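PDB 4GQ2: nucleoporin nup120 from Schizosaccharomyces pombe, which serves as a component of the nuclear pore complex, contributing to the scaffold of the pore through which cargo moves between nucleus and cytoplasm. Local coordinates for residues L74-F79 against D114-S119; T83-D88 against N102-F107. All coordinates share one frame; numbering follows the deposited sequence.

Contact 1 of 2, residues L74-F79 against D114-S119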
# COMPACT_ATOMS: atom_id res chain seq x y z
N LEU A 74 -10.67 1.59 -25.05
CA LEU A 74 -11.72 2.03 -24.13
C LEU A 74 -12.57 0.88 -23.63
O LEU A 74 -13.02 0.04 -24.41
CB LEU A 74 -12.60 3.08 -24.81
CG LEU A 74 -11.88 4.35 -25.32
CD1 LEU A 74 -12.87 5.23 -26.06
CD2 LEU A 74 -11.21 5.11 -24.17
N ARG A 75 -12.81 0.87 -22.33
CA ARG A 75 -13.64 -0.15 -21.74
C ARG A 75 -14.99 0.42 -21.32
O ARG A 75 -15.06 1.33 -20.49
CB ARG A 75 -12.91 -0.81 -20.56
CG ARG A 75 -13.81 -1.47 -19.53
CD ARG A 75 -14.48 -2.74 -20.02
NE ARG A 75 -15.53 -3.10 -19.08
CZ ARG A 75 -15.43 -4.07 -18.18
NH1 ARG A 75 -14.33 -4.81 -18.10
NH2 ARG A 75 -16.44 -4.29 -17.34
N TRP A 76 -16.05 -0.11 -21.93
CA TRP A 76 -17.41 0.31 -21.63
C TRP A 76 -18.10 -0.72 -20.81
O TRP A 76 -17.83 -1.92 -20.93
CB TRP A 76 -18.20 0.57 -22.90
CG TRP A 76 -18.32 -0.62 -23.83
CD1 TRP A 76 -17.44 -1.00 -24.84
CD2 TRP A 76 -19.40 -1.61 -23.88
NE1 TRP A 76 -17.89 -2.12 -25.49
CE2 TRP A 76 -19.05 -2.54 -24.97
CE3 TRP A 76 -20.58 -1.82 -23.17
CZ2 TRP A 76 -19.86 -3.63 -25.30
CZ3 TRP A 76 -21.39 -2.92 -23.52
CH2 TRP A 76 -21.04 -3.80 -24.55
N SER A 77 -19.00 -0.26 -19.95
CA SER A 77 -19.82 -1.15 -19.15
C SER A 77 -21.21 -0.53 -19.05
O SER A 77 -21.34 0.70 -19.11
CB SER A 77 -19.20 -1.35 -17.75
OG SER A 77 -17.84 -1.77 -17.84
N ILE A 78 -22.23 -1.36 -18.91
CA ILE A 78 -23.60 -0.87 -18.73
C ILE A 78 -24.27 -1.49 -17.50
O ILE A 78 -24.09 -2.67 -17.22
CB ILE A 78 -24.46 -1.06 -20.01
CG1 ILE A 78 -24.51 -2.53 -20.45
CG2 ILE A 78 -23.98 -0.14 -21.12
CD1 ILE A 78 -25.41 -2.77 -21.65
N PHE A 79 -25.03 -0.67 -16.79
CA PHE A 79 -25.58 -1.04 -15.48
C PHE A 79 -27.10 -0.82 -15.42
O PHE A 79 -27.66 -0.05 -16.19
CB PHE A 79 -24.86 -0.26 -14.37
CG PHE A 79 -23.36 -0.42 -14.38
CD1 PHE A 79 -22.57 0.40 -15.18
CD2 PHE A 79 -22.75 -1.40 -13.61
CE1 PHE A 79 -21.19 0.24 -15.20
CE2 PHE A 79 -21.37 -1.55 -13.62
CZ PHE A 79 -20.59 -0.73 -14.42
N ASP A 114 -25.95 -6.14 -25.74
CA ASP A 114 -25.49 -6.07 -27.13
C ASP A 114 -25.92 -4.77 -27.79
O ASP A 114 -25.94 -4.67 -29.02
CB ASP A 114 -26.00 -7.28 -27.93
CG ASP A 114 -25.69 -8.59 -27.26
OD1 ASP A 114 -24.52 -9.01 -27.30
OD2 ASP A 114 -26.61 -9.21 -26.70
N GLY A 115 -26.25 -3.78 -26.97
CA GLY A 115 -26.76 -2.50 -27.44
C GLY A 115 -25.74 -1.37 -27.50
O GLY A 115 -26.13 -0.20 -27.55
N VAL A 116 -24.45 -1.71 -27.50
CA VAL A 116 -23.39 -0.70 -27.59
C VAL A 116 -22.43 -1.09 -28.72
O VAL A 116 -21.92 -2.20 -28.76
CB VAL A 116 -22.60 -0.57 -26.26
CG1 VAL A 116 -21.54 0.51 -26.36
CG2 VAL A 116 -23.53 -0.27 -25.09
N ALA A 117 -22.20 -0.16 -29.64
CA ALA A 117 -21.34 -0.40 -30.78
C ALA A 117 -20.47 0.82 -31.02
O ALA A 117 -20.92 1.96 -30.87
CB ALA A 117 -22.17 -0.73 -32.01
N PHE A 118 -19.23 0.58 -31.41
CA PHE A 118 -18.24 1.64 -31.58
C PHE A 118 -17.79 1.77 -33.03
O PHE A 118 -17.79 0.79 -33.79
CB PHE A 118 -17.02 1.34 -30.72
CG PHE A 118 -17.18 1.71 -29.27
CD1 PHE A 118 -17.99 0.96 -28.43
CD2 PHE A 118 -16.48 2.79 -28.74
CE1 PHE A 118 -18.12 1.29 -27.09
CE2 PHE A 118 -16.60 3.12 -27.40
CZ PHE A 118 -17.43 2.38 -26.57
N SER A 119 -17.41 2.99 -33.41
CA SER A 119 -16.78 3.24 -34.70
C SER A 119 -15.84 4.44 -34.60
O SER A 119 -16.04 5.33 -33.76
CB SER A 119 -17.82 3.47 -35.79
OG SER A 119 -17.23 3.36 -37.08
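Two sheets of the Nup120/160 beta-propeller domain pack face to face here, as neighbouring blades of a propeller do. Strand 74-79 belongs to one sheet and strand 115-119 to the next. Their axes run nearly antiparallel, 9.2 Å apart at closest approach, so side chains alone bridge the gap.

The aromatic part centres on Trp76. Its CG sits in the crowded position between the backbone N and the carbonyl carbon (chi1 59°), and with the indole so placed its five-membered ring meets Phe118 and its six-membered ring meets Val116. The five-membered ring and the Phe118 ring lie near parallel, with planes at 29°, but are slid apart and barely overlap. Their closest atoms are Trp76 CD1 and Phe118 CE1, at 3.3 Å. Tyr63 on strand 59-64 also meets the Phe118 ring.

A CH-pi contact is made to the six-membered ring. Val116 CB stands over its face, 3.8 Å from the centroid and 10° off the normal. An alanine in place of Trp76 would remove both ring contacts and would probably loosen the packing between the two sheets.

On the other face of strand 74-79, Arg75 grips Ser77 OG side-on with NE and NH2. Arg75 NH2 and NH1 also donate hydrogen bonds to Tyr536 O and Lys539 O.

Leu74 adds a looser apolar contact, CD1 to Phe118 CE2 at 4.5 Å. Ile78 and Val116 meet tip to tip, CG2 to CG2, at 4.0 Å.

Contact 2 of 2, residues T83-D88 against N102-F107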
# COMPACT_ATOMS: atom_id res chain seq x y z
N THR A 83 -27.03 3.59 -16.78
CA THR A 83 -25.76 4.25 -17.06
C THR A 83 -24.89 3.44 -18.01
O THR A 83 -25.02 2.22 -18.11
CB THR A 83 -24.94 4.51 -15.77
OG1 THR A 83 -24.64 3.25 -15.14
CG2 THR A 83 -25.71 5.41 -14.79
N LEU A 84 -24.00 4.15 -18.71
CA LEU A 84 -22.90 3.57 -19.46
C LEU A 84 -21.62 4.29 -19.03
O LEU A 84 -21.53 5.52 -19.15
CB LEU A 84 -23.15 3.67 -20.97
CG LEU A 84 -22.07 3.74 -22.07
CD1 LEU A 84 -20.93 2.75 -21.93
CD2 LEU A 84 -22.74 3.55 -23.43
N THR A 85 -20.66 3.54 -18.51
CA THR A 85 -19.39 4.13 -18.08
C THR A 85 -18.28 3.77 -19.05
O THR A 85 -18.27 2.67 -19.60
CB THR A 85 -18.97 3.64 -16.68
OG1 THR A 85 -18.67 2.24 -16.74
CG2 THR A 85 -20.07 3.92 -15.65
N ILE A 86 -17.36 4.70 -19.26
CA ILE A 86 -16.21 4.47 -20.13
C ILE A 86 -14.90 4.77 -19.41
O ILE A 86 -14.69 5.88 -18.93
CB ILE A 86 -16.28 5.32 -21.42
CG1 ILE A 86 -17.62 5.12 -22.12
CG2 ILE A 86 -15.12 4.97 -22.35
CD1 ILE A 86 -18.00 6.25 -23.06
N PHE A 87 -14.03 3.77 -19.36
CA PHE A 87 -12.70 3.89 -18.78
C PHE A 87 -11.63 3.69 -19.85
O PHE A 87 -11.70 2.74 -20.64
CB PHE A 87 -12.51 2.85 -17.68
CG PHE A 87 -13.21 3.17 -16.39
CD1 PHE A 87 -14.60 3.05 -16.28
CD2 PHE A 87 -12.48 3.55 -15.27
CE1 PHE A 87 -15.24 3.33 -15.07
CE2 PHE A 87 -13.12 3.83 -14.06
CZ PHE A 87 -14.50 3.71 -13.96
N ASP A 88 -10.63 4.57 -19.89
CA ASP A 88 -9.48 4.38 -20.76
C ASP A 88 -8.58 3.28 -20.19
O ASP A 88 -8.09 3.38 -19.06
CB ASP A 88 -8.70 5.70 -20.91
CG ASP A 88 -7.52 5.58 -21.88
OD1 ASP A 88 -7.13 4.45 -22.23
OD2 ASP A 88 -6.97 6.63 -22.29
N ASN A 102 -12.80 9.33 -16.00
CA ASN A 102 -13.68 8.47 -16.78
C ASN A 102 -14.95 9.23 -17.12
O ASN A 102 -15.15 10.36 -16.66
CB ASN A 102 -13.99 7.16 -16.03
CG ASN A 102 -14.93 7.36 -14.86
OD1 ASN A 102 -14.80 8.31 -14.10
ND2 ASN A 102 -15.88 6.46 -14.72
N VAL A 103 -15.81 8.64 -17.93
CA VAL A 103 -17.09 9.26 -18.23
C VAL A 103 -18.25 8.35 -17.87
O VAL A 103 -18.17 7.13 -18.03
CB VAL A 103 -17.18 9.87 -19.67
CG1 VAL A 103 -16.06 9.39 -20.57
CG2 VAL A 103 -18.55 9.63 -20.32
N LYS A 104 -19.30 8.95 -17.32
CA LYS A 104 -20.53 8.24 -16.99
C LYS A 104 -21.69 8.93 -17.70
O LYS A 104 -21.96 10.12 -17.48
CB LYS A 104 -20.75 8.22 -15.48
CG LYS A 104 -22.11 7.69 -15.04
CD LYS A 104 -22.26 7.67 -13.53
CE LYS A 104 -21.22 6.76 -12.88
NZ LYS A 104 -21.54 6.51 -11.45
N ILE A 105 -22.36 8.16 -18.56
CA ILE A 105 -23.44 8.65 -19.39
C ILE A 105 -24.75 8.08 -18.87
O ILE A 105 -24.90 6.87 -18.74
CB ILE A 105 -23.22 8.25 -20.87
CG1 ILE A 105 -21.92 8.86 -21.38
CG2 ILE A 105 -24.39 8.69 -21.74
CD1 ILE A 105 -21.37 8.27 -22.66
N HIS A 106 -25.70 8.96 -18.56
CA HIS A 106 -27.01 8.55 -18.06
C HIS A 106 -28.01 8.55 -19.17
O HIS A 106 -27.97 9.42 -20.05
CB HIS A 106 -27.50 9.46 -16.95
CG HIS A 106 -26.55 9.58 -15.79
ND1 HIS A 106 -26.68 8.85 -14.66
CD2 HIS A 106 -25.43 10.40 -15.60
CE1 HIS A 106 -25.70 9.17 -13.80
NE2 HIS A 106 -24.93 10.12 -14.38
N PHE A 107 -28.91 7.57 -19.11
CA PHE A 107 -29.96 7.36 -20.10
C PHE A 107 -31.32 7.35 -19.41
O PHE A 107 -31.39 7.07 -18.22
CB PHE A 107 -29.73 6.03 -20.81
CG PHE A 107 -28.55 6.02 -21.73
CD1 PHE A 107 -27.27 5.76 -21.25
CD2 PHE A 107 -28.72 6.26 -23.10
CE1 PHE A 107 -26.18 5.75 -22.11
CE2 PHE A 107 -27.63 6.25 -23.96
CZ PHE A 107 -26.36 6.00 -23.46
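Four backbone hydrogen bonds join strands 83-88 and 102-106 as antiparallel neighbours. Leu84 pairs with Ile105 and Ile86 with Val103, each a hydrogen-bonded pair. The Ile105 N to Leu84 O bond is 2.8 Å long and nearly straight, at 167°. All four donors lie in the plane of the carbonyl they meet. Thr85 with Lys104, between them, and Thr83 with His106, beyond Leu84 and Ile105, are the non-hydrogen-bonded pairs. In these, Thr83 CA and Thr85 CA make CA-H...O contacts to Ile105 O and Val103 O.

On one face these two strands present Leu84, Ile86, Val103 and Ile105. Ile86 and Ile105 cross obliquely, with their CD1 atoms 3.9 Å apart. Ile86 CB faces Val103 CG1 at 4.2 Å. Phe107 curls back from beyond the strand end and brings CE1 to 3.8 Å from Leu84 CB.

The other face carries Thr83, Thr85, Lys104 and His106. Thr83 CG2 lies beside its neighbour's imidazole, 3.6 Å from His106 ND1. The Lys104 chain bends at chi3 (-61°), and its CE meets Thr85 CG2 at 4.1 Å. Near the far end, Asn102 CB sits over the centre of the Phe87 ring, 3.8 Å from its centroid, in a CH-pi contact. Thr85 OG1 lies at that ring's edge, in its plane.

A second shell positions these groups. Thr83 OG1 is hydrogen-bonded to Asn81 OD1. His106 stacks on Trp26, and Phe17 meets Phe87 edge-to-face.

The pair is central in a five-stranded mixed sheet. Strand 73-79 flanks 83-88, and 21-26 runs parallel to 101-106. Helix 146-149 packs through Phe148 on Ile86 and Val103, and strand 126-133 touches Ile86 and Phe107.

How the contacts relate
Contact 2 pairs strands within one sheet, while contact 1 joins that sheet to the following one. Their centres lie about 9 Å apart. Strands 73-79 and 83-88 are sequential neighbours in the sheet, so the contacts meet directly. Arg75 N is 2.8 Å from Phe87 O, and Ser77 O is 3.0 Å from Thr85 N; both are probable hydrogen bonds. Side chains link them too: Leu84 touches Trp76 and Ile78. Ile129 on strand 126-133 is shared, reached by Val116 and Phe118 of contact 1 and Ile86 of contact 2. Both are buried in the propeller domain: contact 2 is strand pairing, contact 1 side-chain packing between sheets.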